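Local coordinates for uncharacterized protein (Ruminococcus gnavus, PDB 4QAN) that is of unknown function but adopts a cystatin-like fold, as a divergent member of the NTF2-like superfamily, and binds a magnesium ion, at residues 7-12 with 209-214; 310-315 with 323-328; 71-76 with 278-283; 154-159 with 185-190; 32-37 with 48-53. All blocks are in the same frame, centred on the assembly; numbering follows the deposited sequence.

Interactions 2 and 4 are both antiparallel strand pairings, the first buried and the second partly buried, in two separate sheets on opposite sides of the chain's centre, their own centres about 51 Å apart. Interaction 5 is fully buried, rests on side-chain packing, and touches interaction 4, where Phe159 and Leu157 pack on Met34 and Leu35; it also touches interaction 1 through Asn209. Interactions 1 and 3 join loops some 200 residues apart in sequence and are partly buried; in both, waters bridge backbone atoms alongside direct bonds. Hydrogen-bonded strands thus serve within the sheets, side-chain packing between helix 27-39 and a turn, and loop contacts that combine direct and water-bridged backbone bonds.

Interaction 1 (7-12 with 209-214); sequences EVLNVT and NYFQAM
A single backbone bridge between Leu9 and Ala213 joins two irregular segments, 7-12 and 209-214, which run 108° apart in their touching parts. Two short bonds flank it: Met214 N donates to Val8 O (2.8 Å), lying above that carbonyl's plane, while Asn10 N reaches Gln212 O (2.8 Å) almost along the C=O axis. Asn10 and Gln212 each have CG anti to the backbone N, and their side chains run alongside each other in the same direction with the amide planes nearly perpendicular. One water accepts from Asn10 ND2 (2.9 Å), weakly from Gln212 NE2, and donates to Ala213 O; a second ties Asn10 O to Gln212 N. The selenomethionine Met214, extended beyond CG, lays its CE against Glu7 O. Leu9 turns its CB away, yet CD2 comes back to Phe211 CB at 4.0 Å, the two side chains crossing at about a right angle. Ser249 and Ser253 hold the two ends of the Gln212 amide, and Thr252 bonds Thr12 OG1. The crossing lies in the loop that follows helix 2-6 and the one that leads into helix 221-234, with helix 237-242 against Val8, Leu9 and Phe211 and helix 254-275 against Gln212.

Interaction 2 (310-315 with 323-328); sequences VIPIET and KQYAGL
This contact belongs to the beta hairpin of strands 305-314 and 322-331, within the mixed sheet of the C-terminal half of this cystatin-like protein. Ile311 and Ala326 form the hydrogen-bonded antiparallel pair: Ile311 N to Ala326 O and Ala326 N to Ile311 O are both 2.8 Å, nearly straight and in the carbonyl planes. Val310 with Gly327 and Pro312 with Tyr325 are the non-hydrogen-bonded pairs beside it. Ile313 N donates to Gln324 O (2.9 Å) from above the carbonyl plane.

On the face bearing Val310, Pro312 and Tyr325, the end of Tyr325 comes back toward the neighbouring strand, its CG anti to the carbonyl carbon. Tyr325 CE2 meets Pro312 CB at 3.6 Å in an oblique crossing, and Tyr325 CD2 meets Val310 CG1 at 3.9 Å; Pro221 and Gln222 of helix 221-234 also touch this ring. Ile313, with CB toward the other strand, extends CD1 to Ala326 CB, 4.2 Å away. Gln324 OE1 accepts from Ala358 N, and its side chain lies about 9 Å from that of Ser360, which binds magnesium, although no ion is bound here. A water donates to both Ile313 O (2.8 Å) and Gln324 O, and sits over one face of the Tyr325 ring.

Interaction 3 (71-76 with 278-283); sequences MQLIDL and EDARLY
Gln72 and Arg281 run side by side and point the same way, but their flat ends are turned 80° against each other, so that the amide meets the guanidinium with an atom and not with a face. That atom is Gln72 OE1, which stands over the centre of the guanidinium, 3.7 Å from Arg281 CZ. The arginine chain, bent at chi2 (65°), comes back along its own loop, where Arg281 NH1 donates to Asp279 O (2.7 Å) with the acceptor close to the guanidinium plane. A leucine in place of Arg281 would lose the bond to Asp279 O and the guanidinium face under Gln72 OE1, and would probably hold the 278-283 loop less firmly.

The apolar side chains gather round Leu282 and Leu73, both buried. Leu282 CD1 meets both Leu76 CD1, at 3.6 Å in an oblique crossing, and Met71 CB, at 4.1 Å. Leu73 has CG anti to the backbone N and brings CD2 to Ala280 CB at 3.8 Å, while Ile74 sets CG2 against Glu278 O. Between the backbones, Leu73 N makes a weak bond to Ala280 O at 3.4 Å. A water accepts from Ile74 N and donates to both Glu278 O and Ala280 O.

Leu293 of helix 287-296 touches Leu73, Ala280 and Leu282, and Tyr272 of helix 254-275 touches Leu73 and Ile74. This is loop-on-loop packing: the 3-10 segment 73-75 against the connection between helices 254-275 and 287-296.

Interaction 4 (154-159 with 185-190); sequences SYRLGF and ACVQME
Arg156 leaves strand 153-164 with CB 4.0 Å from Met189 SE, the selenium of a selenomethionine whose chain is bent at chi2 and chi3. CG lies anti to the backbone N, and the chain bends about the CG-CD bond (chi3 57°), carrying Arg156 NE to 4.0 Å from Val187 CG2. CZ follows along the same methyl, and at the tip Arg156 NH2 comes to 3.4 Å from Val187 CG2, which lies over one face of the guanidinium. The two side chains thus run alongside, pointing the same way.

Beneath them, Arg156 and Val187 form the hydrogen-bonded pair of an antiparallel edge in which the short strand 187-188 is added to strand 153-164 of the antiparallel sheet. Arg156 N reaches Val187 O (2.7 Å) nearly along the C=O axis, and Val187 N returns to Arg156 O (3.1 Å) in the carbonyl plane. Met189 N bonds to Ser154 O from above its carbonyl plane.

Tyr155 and Gln188 occupy the other face and cross obliquely, with Tyr155 CE2 3.8 Å from Gln188 CG. Cys186 SG lies obliquely to the same ring, a sulfur-aromatic contact with SG 5.2 Å from its centroid. Leu157 CD2 meets Cys186 CB at 3.6 Å.

Interaction 5 (32-37 with 48-53); sequences LYMLSA and RGCAID
From helix 27-39 the Tyr33 side chain, CG anti to the backbone N (chi1 175°), extends toward the segment 48-53 and brings its ring edge to the glycine: Tyr33 CE1 is 3.5 Å from Gly49 N, which lies near the ring plane. The lack of a side chain at Gly49 makes this fit possible, because a CB there would clash with Tyr33 CE1 and crowd the methyl of Met34. At the ring's tip, Tyr33 OH touches Arg48 CB at 3.4 Å, the two side chains crossing obliquely.

Met34, a selenomethionine bent at chi2 and chi3, makes the apolar and sulfur contacts: it curls its CE onto Cys50 SG at 3.5 Å, and the same methyl lies 3.5 Å from Gly49 C.

The polar ends are satisfied by residues beyond these two segments. Tyr33 OH bonds to Met45 O, and Arg48 forms a salt bridge through NE with Asp44 while NH1 bonds to Thr206 O. An alanine in place of Tyr33 would lose the ring edge against Gly49 and the hydroxyl bond to Met45 O, and would probably loosen the packing of helix 27-39 on this turn.

The contact joins helix 27-39 to the turn between helices 43-48 and 52-58; Phe159 of strand 153-164 packs on Met34, and Tyr98 of helix 87-108 touches Cys50.

Interaction 1 (7-12 with 209-214)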
# COMPACT_ATOMS: atom_id res chain seq x y z
N GLU A 7 -13.99 -13.82 -1.23
CA GLU A 7 -14.18 -14.64 -0.02
C GLU A 7 -12.96 -14.73 0.92
O GLU A 7 -12.99 -15.42 1.93
CB GLU A 7 -14.68 -16.05 -0.40
CG GLU A 7 -13.80 -16.85 -1.36
CD GLU A 7 -14.55 -17.97 -2.06
OE1 GLU A 7 -15.43 -18.59 -1.42
OE2 GLU A 7 -14.27 -18.23 -3.24
N VAL A 8 -11.89 -14.01 0.57
CA VAL A 8 -10.71 -13.93 1.42
C VAL A 8 -10.66 -12.59 2.16
O VAL A 8 -9.63 -12.21 2.69
CB VAL A 8 -9.42 -14.19 0.62
CG1 VAL A 8 -9.48 -15.56 -0.04
CG2 VAL A 8 -9.16 -13.12 -0.43
N LEU A 9 -11.81 -11.91 2.22
CA LEU A 9 -11.94 -10.63 2.88
C LEU A 9 -12.52 -10.73 4.28
O LEU A 9 -13.52 -11.40 4.51
CB LEU A 9 -12.83 -9.69 2.06
CG LEU A 9 -12.30 -9.23 0.69
CD1 LEU A 9 -13.14 -8.06 0.19
CD2 LEU A 9 -10.82 -8.84 0.77
N ASN A 10 -11.89 -10.01 5.20
CA ASN A 10 -12.39 -9.84 6.55
C ASN A 10 -13.24 -8.58 6.52
O ASN A 10 -12.72 -7.46 6.52
CB ASN A 10 -11.22 -9.69 7.52
CG ASN A 10 -11.65 -9.58 8.96
OD1 ASN A 10 -12.83 -9.46 9.26
ND2 ASN A 10 -10.68 -9.60 9.87
N VAL A 11 -14.55 -8.77 6.44
CA VAL A 11 -15.47 -7.65 6.51
C VAL A 11 -15.57 -7.30 7.99
O VAL A 11 -16.40 -7.84 8.72
CB VAL A 11 -16.86 -7.97 5.91
CG1 VAL A 11 -17.70 -6.70 5.80
CG2 VAL A 11 -16.72 -8.62 4.54
N THR A 12 -14.68 -6.43 8.44
CA THR A 12 -14.56 -6.09 9.86
C THR A 12 -15.83 -5.37 10.32
O THR A 12 -16.62 -4.94 9.49
CB THR A 12 -13.36 -5.16 10.11
OG1 THR A 12 -13.58 -3.90 9.47
CG2 THR A 12 -12.08 -5.76 9.58
N ASN A 209 -13.44 1.91 1.25
CA ASN A 209 -12.46 1.94 0.18
C ASN A 209 -11.14 1.29 0.53
O ASN A 209 -10.11 1.68 -0.01
CB ASN A 209 -12.20 3.39 -0.19
CG ASN A 209 -11.64 4.18 0.97
OD1 ASN A 209 -11.77 3.78 2.13
ND2 ASN A 209 -11.00 5.30 0.67
N TYR A 210 -11.17 0.35 1.47
CA TYR A 210 -9.99 -0.43 1.84
C TYR A 210 -10.42 -1.86 2.17
O TYR A 210 -11.60 -2.12 2.34
CB TYR A 210 -9.30 0.22 3.05
CG TYR A 210 -10.09 0.23 4.34
CD1 TYR A 210 -11.04 1.21 4.61
CD2 TYR A 210 -9.89 -0.74 5.31
CE1 TYR A 210 -11.76 1.22 5.80
CE2 TYR A 210 -10.60 -0.75 6.49
CZ TYR A 210 -11.54 0.23 6.72
OH TYR A 210 -12.23 0.22 7.90
N PHE A 211 -9.46 -2.77 2.27
CA PHE A 211 -9.77 -4.14 2.62
C PHE A 211 -8.75 -4.69 3.61
O PHE A 211 -7.60 -4.22 3.66
CB PHE A 211 -9.79 -5.02 1.36
CG PHE A 211 -8.44 -5.24 0.76
CD1 PHE A 211 -7.93 -4.35 -0.17
CD2 PHE A 211 -7.67 -6.32 1.15
CE1 PHE A 211 -6.67 -4.55 -0.71
CE2 PHE A 211 -6.42 -6.52 0.60
CZ PHE A 211 -5.91 -5.63 -0.32
N GLN A 212 -9.20 -5.66 4.41
CA GLN A 212 -8.35 -6.42 5.33
C GLN A 212 -8.53 -7.90 4.94
O GLN A 212 -9.62 -8.44 5.04
CB GLN A 212 -8.74 -6.14 6.81
CG GLN A 212 -7.66 -6.48 7.85
CD GLN A 212 -7.97 -6.00 9.28
OE1 GLN A 212 -8.10 -4.80 9.53
NE2 GLN A 212 -8.07 -6.94 10.21
N ALA A 213 -7.47 -8.54 4.46
CA ALA A 213 -7.56 -9.93 4.05
C ALA A 213 -7.67 -10.80 5.31
O ALA A 213 -7.22 -10.39 6.38
CB ALA A 213 -6.36 -10.32 3.22
N MSE A 214 -8.32 -11.96 5.18
CA MSE A 214 -8.41 -12.91 6.27
C MSE A 214 -7.29 -13.91 6.15
O MSE A 214 -6.72 -14.07 5.08
CB MSE A 214 -9.75 -13.62 6.23
CG MSE A 214 -9.81 -14.70 5.16
SE MSE A 214 -11.58 -15.55 5.22
CE MSE A 214 -11.12 -17.02 3.99
O HOH W 1 -11.95 -6.40 3.91
O HOH W 2 -7.88 -10.17 9.21

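Interaction 2 (310-315 with 323-328)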
# COMPACT_ATOMS: atom_id res chain seq x y z
N VAL A 310 9.37 -26.73 -4.70
CA VAL A 310 9.48 -26.09 -3.40
C VAL A 310 10.34 -26.98 -2.49
O VAL A 310 9.94 -28.10 -2.17
CB VAL A 310 8.10 -25.91 -2.78
CG1 VAL A 310 8.21 -25.22 -1.41
CG2 VAL A 310 7.22 -25.11 -3.74
N ILE A 311 11.52 -26.50 -2.11
CA ILE A 311 12.53 -27.38 -1.52
C ILE A 311 12.87 -26.97 -0.10
O ILE A 311 13.23 -25.81 0.14
CB ILE A 311 13.84 -27.34 -2.33
CG1 ILE A 311 13.55 -27.58 -3.81
CG2 ILE A 311 14.80 -28.38 -1.80
CD1 ILE A 311 14.72 -27.27 -4.71
N PRO A 312 12.80 -27.91 0.86
CA PRO A 312 13.07 -27.54 2.23
C PRO A 312 14.53 -27.15 2.43
O PRO A 312 15.45 -27.80 1.89
CB PRO A 312 12.76 -28.82 3.02
CG PRO A 312 13.03 -29.92 2.04
CD PRO A 312 12.57 -29.36 0.72
N ILE A 313 14.74 -26.09 3.21
CA ILE A 313 16.08 -25.71 3.61
C ILE A 313 16.37 -26.30 4.99
O ILE A 313 15.59 -26.14 5.92
CB ILE A 313 16.22 -24.18 3.64
CG1 ILE A 313 15.95 -23.62 2.23
CG2 ILE A 313 17.58 -23.75 4.15
CD1 ILE A 313 15.78 -22.11 2.22
N GLU A 314 17.49 -27.00 5.12
CA GLU A 314 17.88 -27.51 6.41
C GLU A 314 18.71 -26.46 7.15
O GLU A 314 19.79 -26.10 6.70
CB GLU A 314 18.68 -28.80 6.23
CG GLU A 314 19.18 -29.39 7.54
CD GLU A 314 19.74 -30.78 7.35
OE1 GLU A 314 19.04 -31.64 6.77
OE2 GLU A 314 20.89 -31.01 7.77
N THR A 315 18.19 -25.96 8.27
CA THR A 315 18.93 -25.00 9.10
C THR A 315 18.61 -25.14 10.59
O THR A 315 17.47 -25.41 10.97
CB THR A 315 18.66 -23.55 8.71
OG1 THR A 315 19.25 -22.68 9.69
CG2 THR A 315 17.15 -23.26 8.64
N LYS A 323 9.56 -22.80 9.41
CA LYS A 323 10.43 -23.50 8.48
C LYS A 323 10.76 -22.68 7.24
O LYS A 323 9.92 -21.96 6.70
CB LYS A 323 9.78 -24.82 8.08
CG LYS A 323 9.55 -25.73 9.27
CD LYS A 323 9.19 -27.15 8.87
CE LYS A 323 9.02 -28.01 10.11
NZ LYS A 323 10.31 -28.29 10.81
N GLN A 324 12.01 -22.79 6.79
CA GLN A 324 12.45 -22.10 5.59
C GLN A 324 12.47 -23.03 4.38
O GLN A 324 12.89 -24.19 4.45
CB GLN A 324 13.84 -21.51 5.80
CG GLN A 324 13.84 -20.27 6.67
CD GLN A 324 15.24 -19.76 6.94
OE1 GLN A 324 15.95 -19.37 6.02
NE2 GLN A 324 15.63 -19.76 8.19
N TYR A 325 12.00 -22.49 3.26
CA TYR A 325 11.87 -23.24 2.04
C TYR A 325 12.38 -22.38 0.90
O TYR A 325 12.25 -21.16 0.94
CB TYR A 325 10.38 -23.62 1.83
CG TYR A 325 9.96 -24.85 2.60
CD1 TYR A 325 9.57 -24.77 3.95
CD2 TYR A 325 9.96 -26.11 1.99
CE1 TYR A 325 9.21 -25.91 4.65
CE2 TYR A 325 9.59 -27.24 2.69
CZ TYR A 325 9.22 -27.14 4.02
OH TYR A 325 8.86 -28.29 4.70
N ALA A 326 12.94 -23.03 -0.12
CA ALA A 326 13.35 -22.36 -1.36
C ALA A 326 12.36 -22.66 -2.46
O ALA A 326 11.92 -23.78 -2.61
CB ALA A 326 14.74 -22.82 -1.77
N GLY A 327 12.00 -21.64 -3.22
CA GLY A 327 11.18 -21.79 -4.42
C GLY A 327 12.10 -21.79 -5.64
O GLY A 327 12.98 -20.93 -5.75
N LEU A 328 11.94 -22.78 -6.51
CA LEU A 328 12.66 -22.83 -7.78
C LEU A 328 11.64 -22.62 -8.90
O LEU A 328 10.60 -23.29 -8.92
CB LEU A 328 13.38 -24.16 -7.95
CG LEU A 328 14.11 -24.41 -9.27
CD1 LEU A 328 15.27 -23.44 -9.40
CD2 LEU A 328 14.61 -25.85 -9.36
O HOH W 3 12.86 -26.48 5.91

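Interaction 3 (71-76 with 278-283)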
# COMPACT_ATOMS: atom_id res chain seq x y z
N MSE A 71 12.98 9.05 -5.56
CA MSE A 71 12.26 7.82 -5.17
C MSE A 71 12.91 6.73 -5.96
O MSE A 71 13.23 6.92 -7.14
CB MSE A 71 10.79 7.96 -5.58
CG MSE A 71 9.71 7.66 -4.55
SE MSE A 71 9.80 8.87 -3.00
CE MSE A 71 9.35 7.48 -1.66
N GLN A 72 13.15 5.58 -5.35
CA GLN A 72 13.42 4.40 -6.16
C GLN A 72 12.11 3.65 -6.32
O GLN A 72 11.20 3.80 -5.52
CB GLN A 72 14.56 3.53 -5.62
CG GLN A 72 14.34 2.88 -4.27
CD GLN A 72 15.55 2.05 -3.85
OE1 GLN A 72 16.62 2.14 -4.45
NE2 GLN A 72 15.37 1.23 -2.81
N LEU A 73 12.02 2.89 -7.41
CA LEU A 73 10.77 2.30 -7.88
C LEU A 73 10.09 1.40 -6.84
O LEU A 73 8.88 1.52 -6.65
CB LEU A 73 11.02 1.54 -9.19
CG LEU A 73 9.80 1.00 -9.91
CD1 LEU A 73 8.92 2.15 -10.37
CD2 LEU A 73 10.22 0.16 -11.09
N ILE A 74 10.84 0.54 -6.16
CA ILE A 74 10.24 -0.33 -5.13
C ILE A 74 9.66 0.43 -3.94
O ILE A 74 8.95 -0.18 -3.14
CB ILE A 74 11.18 -1.41 -4.54
CG1 ILE A 74 12.53 -0.81 -4.15
CG2 ILE A 74 11.33 -2.59 -5.48
CD1 ILE A 74 13.18 -1.57 -3.02
N ASP A 75 9.96 1.72 -3.80
CA ASP A 75 9.36 2.54 -2.74
C ASP A 75 8.05 3.21 -3.15
O ASP A 75 7.40 3.85 -2.33
CB ASP A 75 10.36 3.59 -2.22
CG ASP A 75 11.58 2.95 -1.55
OD1 ASP A 75 11.48 1.82 -1.04
OD2 ASP A 75 12.65 3.59 -1.53
N LEU A 76 7.66 3.07 -4.41
CA LEU A 76 6.36 3.57 -4.87
C LEU A 76 5.36 2.41 -5.07
O LEU A 76 5.77 1.33 -5.52
CB LEU A 76 6.52 4.35 -6.18
CG LEU A 76 7.15 5.74 -6.05
CD1 LEU A 76 7.38 6.38 -7.41
CD2 LEU A 76 6.31 6.67 -5.18
N GLU A 278 13.51 -4.49 -10.05
CA GLU A 278 13.57 -4.25 -8.59
C GLU A 278 14.57 -3.15 -8.23
O GLU A 278 14.36 -2.42 -7.26
CB GLU A 278 13.87 -5.55 -7.81
CG GLU A 278 15.35 -5.97 -7.76
CD GLU A 278 15.91 -6.50 -9.07
OE1 GLU A 278 15.14 -6.68 -10.05
OE2 GLU A 278 17.12 -6.76 -9.13
N ASP A 279 15.63 -3.02 -9.03
CA ASP A 279 16.67 -2.00 -8.82
C ASP A 279 16.54 -0.74 -9.72
O ASP A 279 17.46 0.05 -9.80
CB ASP A 279 18.06 -2.63 -8.98
CG ASP A 279 18.25 -3.30 -10.34
OD1 ASP A 279 17.25 -3.52 -11.06
OD2 ASP A 279 19.41 -3.61 -10.68
N ALA A 280 15.39 -0.55 -10.36
CA ALA A 280 15.18 0.61 -11.24
C ALA A 280 15.18 1.93 -10.46
O ALA A 280 14.60 2.03 -9.37
CB ALA A 280 13.87 0.45 -12.01
N ARG A 281 15.83 2.94 -11.04
CA ARG A 281 15.83 4.31 -10.50
C ARG A 281 14.99 5.24 -11.39
O ARG A 281 14.90 5.02 -12.59
CB ARG A 281 17.25 4.84 -10.43
CG ARG A 281 17.92 4.64 -9.08
CD ARG A 281 18.13 3.17 -8.76
NE ARG A 281 18.96 3.03 -7.57
CZ ARG A 281 19.28 1.87 -7.01
NH1 ARG A 281 18.84 0.72 -7.52
NH2 ARG A 281 20.05 1.85 -5.93
N LEU A 282 14.41 6.27 -10.79
CA LEU A 282 13.60 7.24 -11.55
C LEU A 282 14.34 8.51 -11.93
O LEU A 282 13.80 9.33 -12.68
CB LEU A 282 12.35 7.62 -10.76
CG LEU A 282 11.46 6.46 -10.32
CD1 LEU A 282 10.30 7.00 -9.51
CD2 LEU A 282 10.97 5.66 -11.52
N TYR A 283 15.56 8.70 -11.44
CA TYR A 283 16.28 9.95 -11.72
C TYR A 283 16.96 9.91 -13.08
O TYR A 283 17.33 8.84 -13.58
CB TYR A 283 17.30 10.29 -10.63
CG TYR A 283 18.39 9.28 -10.36
CD1 TYR A 283 19.44 9.06 -11.26
CD2 TYR A 283 18.42 8.57 -9.17
CE1 TYR A 283 20.46 8.15 -10.99
CE2 TYR A 283 19.43 7.66 -8.88
CZ TYR A 283 20.45 7.46 -9.80
OH TYR A 283 21.46 6.56 -9.52
O HOH W 4 13.72 0.26 -7.10

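Interaction 4 (154-159 with 185-190)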
# COMPACT_ATOMS: atom_id res chain seq x y z
N SER A 154 -2.21 26.64 18.85
CA SER A 154 -2.73 26.75 17.50
C SER A 154 -1.73 26.08 16.55
O SER A 154 -0.53 26.25 16.71
CB SER A 154 -2.94 28.22 17.12
OG SER A 154 -3.57 28.36 15.87
N TYR A 155 -2.22 25.30 15.59
CA TYR A 155 -1.34 24.66 14.59
C TYR A 155 -1.84 24.91 13.16
O TYR A 155 -3.03 25.14 12.95
CB TYR A 155 -1.23 23.15 14.83
CG TYR A 155 -0.88 22.76 16.24
CD1 TYR A 155 -1.87 22.53 17.19
CD2 TYR A 155 0.45 22.62 16.64
CE1 TYR A 155 -1.56 22.17 18.49
CE2 TYR A 155 0.77 22.26 17.94
CZ TYR A 155 -0.24 22.03 18.86
OH TYR A 155 0.06 21.67 20.15
N ARG A 156 -0.92 24.89 12.20
CA ARG A 156 -1.28 24.93 10.79
C ARG A 156 -1.04 23.55 10.19
O ARG A 156 -0.02 22.92 10.47
CB ARG A 156 -0.49 25.99 10.01
CG ARG A 156 -0.72 25.95 8.50
CD ARG A 156 -0.18 27.16 7.74
NE ARG A 156 1.25 27.38 7.96
CZ ARG A 156 2.23 26.65 7.42
NH1 ARG A 156 1.97 25.62 6.62
NH2 ARG A 156 3.49 26.95 7.69
N LEU A 157 -1.98 23.07 9.38
CA LEU A 157 -1.80 21.81 8.66
C LEU A 157 -1.90 22.08 7.17
O LEU A 157 -2.50 23.07 6.77
CB LEU A 157 -2.86 20.79 9.08
CG LEU A 157 -3.18 20.67 10.57
CD1 LEU A 157 -4.51 19.97 10.78
CD2 LEU A 157 -2.07 19.93 11.29
N GLY A 158 -1.31 21.21 6.37
CA GLY A 158 -1.42 21.31 4.92
C GLY A 158 -1.97 20.03 4.35
O GLY A 158 -1.31 19.00 4.41
N PHE A 159 -3.19 20.07 3.81
CA PHE A 159 -3.75 18.92 3.10
C PHE A 159 -3.76 19.17 1.59
O PHE A 159 -4.05 20.30 1.13
CB PHE A 159 -5.19 18.61 3.54
CG PHE A 159 -5.35 18.17 4.99
CD1 PHE A 159 -4.25 17.94 5.82
CD2 PHE A 159 -6.62 17.96 5.50
CE1 PHE A 159 -4.42 17.54 7.13
CE2 PHE A 159 -6.80 17.55 6.82
CZ PHE A 159 -5.70 17.34 7.64
N ALA A 185 4.13 17.03 9.63
CA ALA A 185 2.69 16.89 9.83
C ALA A 185 2.02 18.22 10.11
O ALA A 185 0.90 18.45 9.66
CB ALA A 185 2.42 15.93 10.97
N CYS A 186 2.71 19.10 10.84
CA CYS A 186 2.16 20.37 11.27
C CYS A 186 3.23 21.41 11.61
O CYS A 186 4.41 21.10 11.72
CB CYS A 186 1.29 20.16 12.51
SG CYS A 186 2.21 19.73 14.01
N VAL A 187 2.81 22.66 11.77
CA VAL A 187 3.66 23.67 12.42
C VAL A 187 2.79 24.46 13.39
O VAL A 187 1.61 24.71 13.12
CB VAL A 187 4.38 24.62 11.43
CG1 VAL A 187 5.06 23.84 10.31
CG2 VAL A 187 3.43 25.66 10.86
N GLN A 188 3.38 24.84 14.52
CA GLN A 188 2.67 25.60 15.54
C GLN A 188 2.74 27.09 15.19
O GLN A 188 3.79 27.59 14.80
CB GLN A 188 3.26 25.34 16.92
CG GLN A 188 2.31 25.74 18.05
CD GLN A 188 2.93 25.62 19.42
OE1 GLN A 188 3.71 24.71 19.69
NE2 GLN A 188 2.57 26.54 20.32
N MSE A 189 1.61 27.78 15.33
CA MSE A 189 1.55 29.20 15.02
C MSE A 189 1.90 30.03 16.23
O MSE A 189 1.46 29.72 17.35
CB MSE A 189 0.15 29.59 14.54
CG MSE A 189 -0.28 28.85 13.28
SE MSE A 189 0.77 29.35 11.68
CE MSE A 189 1.57 31.12 12.07
N GLU A 190 2.69 31.08 16.01
CA GLU A 190 3.03 32.04 17.07
C GLU A 190 1.77 32.71 17.58
O GLU A 190 1.48 32.67 18.78
CB GLU A 190 4.03 33.08 16.56

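Interaction 5 (32-37 with 48-53)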
# COMPACT_ATOMS: atom_id res chain seq x y z
N LEU A 32 -12.94 18.85 6.34
CA LEU A 32 -13.57 18.79 7.65
C LEU A 32 -13.83 17.35 8.05
O LEU A 32 -13.50 16.95 9.17
CB LEU A 32 -14.89 19.57 7.66
CG LEU A 32 -14.78 21.09 7.57
CD1 LEU A 32 -16.17 21.73 7.47
CD2 LEU A 32 -14.01 21.64 8.77
N TYR A 33 -14.41 16.57 7.13
CA TYR A 33 -14.61 15.14 7.34
C TYR A 33 -13.32 14.54 7.87
O TYR A 33 -13.34 13.80 8.85
CB TYR A 33 -15.02 14.47 6.02
CG TYR A 33 -15.15 12.95 6.09
CD1 TYR A 33 -14.09 12.12 5.72
CD2 TYR A 33 -16.33 12.34 6.51
CE1 TYR A 33 -14.22 10.74 5.77
CE2 TYR A 33 -16.45 10.95 6.58
CZ TYR A 33 -15.40 10.16 6.21
OH TYR A 33 -15.52 8.78 6.28
N MSE A 34 -12.21 14.87 7.24
CA MSE A 34 -10.92 14.31 7.66
C MSE A 34 -10.55 14.85 9.02
O MSE A 34 -10.04 14.12 9.86
CB MSE A 34 -9.86 14.58 6.61
CG MSE A 34 -8.51 13.95 6.92
SE MSE A 34 -8.65 12.00 6.94
CE MSE A 34 -8.95 11.68 5.02
N LEU A 35 -10.80 16.13 9.25
CA LEU A 35 -10.52 16.73 10.55
C LEU A 35 -11.34 16.10 11.67
O LEU A 35 -10.82 15.82 12.76
CB LEU A 35 -10.76 18.23 10.50
CG LEU A 35 -9.76 19.02 9.64
CD1 LEU A 35 -10.27 20.43 9.42
CD2 LEU A 35 -8.39 19.04 10.29
N SER A 36 -12.63 15.87 11.42
CA SER A 36 -13.48 15.15 12.36
C SER A 36 -12.94 13.75 12.68
O SER A 36 -12.90 13.34 13.84
CB SER A 36 -14.89 14.99 11.81
OG SER A 36 -15.62 14.10 12.63
N ALA A 37 -12.57 13.02 11.64
CA ALA A 37 -12.01 11.68 11.82
C ALA A 37 -10.86 11.73 12.80
O ALA A 37 -10.84 10.96 13.76
CB ALA A 37 -11.55 11.11 10.49
N ARG A 48 -11.80 6.27 4.60
CA ARG A 48 -12.86 6.49 3.62
C ARG A 48 -12.79 7.88 2.96
O ARG A 48 -13.26 8.06 1.84
CB ARG A 48 -14.22 6.29 4.29
CG ARG A 48 -14.43 4.87 4.79
CD ARG A 48 -15.35 4.83 5.99
NE ARG A 48 -15.66 3.46 6.40
CZ ARG A 48 -16.76 2.79 6.07
NH1 ARG A 48 -17.71 3.33 5.30
NH2 ARG A 48 -16.92 1.55 6.52
N GLY A 49 -12.20 8.85 3.67
CA GLY A 49 -12.00 10.18 3.14
C GLY A 49 -10.76 10.39 2.30
O GLY A 49 -10.57 11.48 1.74
N CYS A 50 -9.90 9.37 2.23
CA CYS A 50 -8.70 9.42 1.41
C CYS A 50 -8.98 8.93 -0.01
O CYS A 50 -9.90 8.16 -0.23
CB CYS A 50 -7.60 8.55 2.04
SG CYS A 50 -7.14 9.01 3.74
N ALA A 51 -8.15 9.36 -0.96
CA ALA A 51 -8.34 8.99 -2.36
C ALA A 51 -7.61 7.68 -2.70
O ALA A 51 -6.75 7.65 -3.58
CB ALA A 51 -7.84 10.12 -3.26
N ILE A 52 -7.98 6.59 -2.02
CA ILE A 52 -7.31 5.31 -2.21
C ILE A 52 -7.59 4.70 -3.60
O ILE A 52 -6.65 4.43 -4.35
CB ILE A 52 -7.62 4.31 -1.07
CG1 ILE A 52 -7.08 4.85 0.26
CG2 ILE A 52 -6.96 2.97 -1.35
CD1 ILE A 52 -7.60 4.16 1.51
N ASP A 53 -8.86 4.47 -3.92
CA ASP A 53 -9.22 3.85 -5.20
C ASP A 53 -9.00 4.80 -6.39
O ASP A 53 -8.60 4.38 -7.46
CB ASP A 53 -10.67 3.36 -5.21
CG ASP A 53 -10.92 2.23 -4.23
OD1 ASP A 53 -10.00 1.44 -3.95
OD2 ASP A 53 -12.06 2.13 -3.74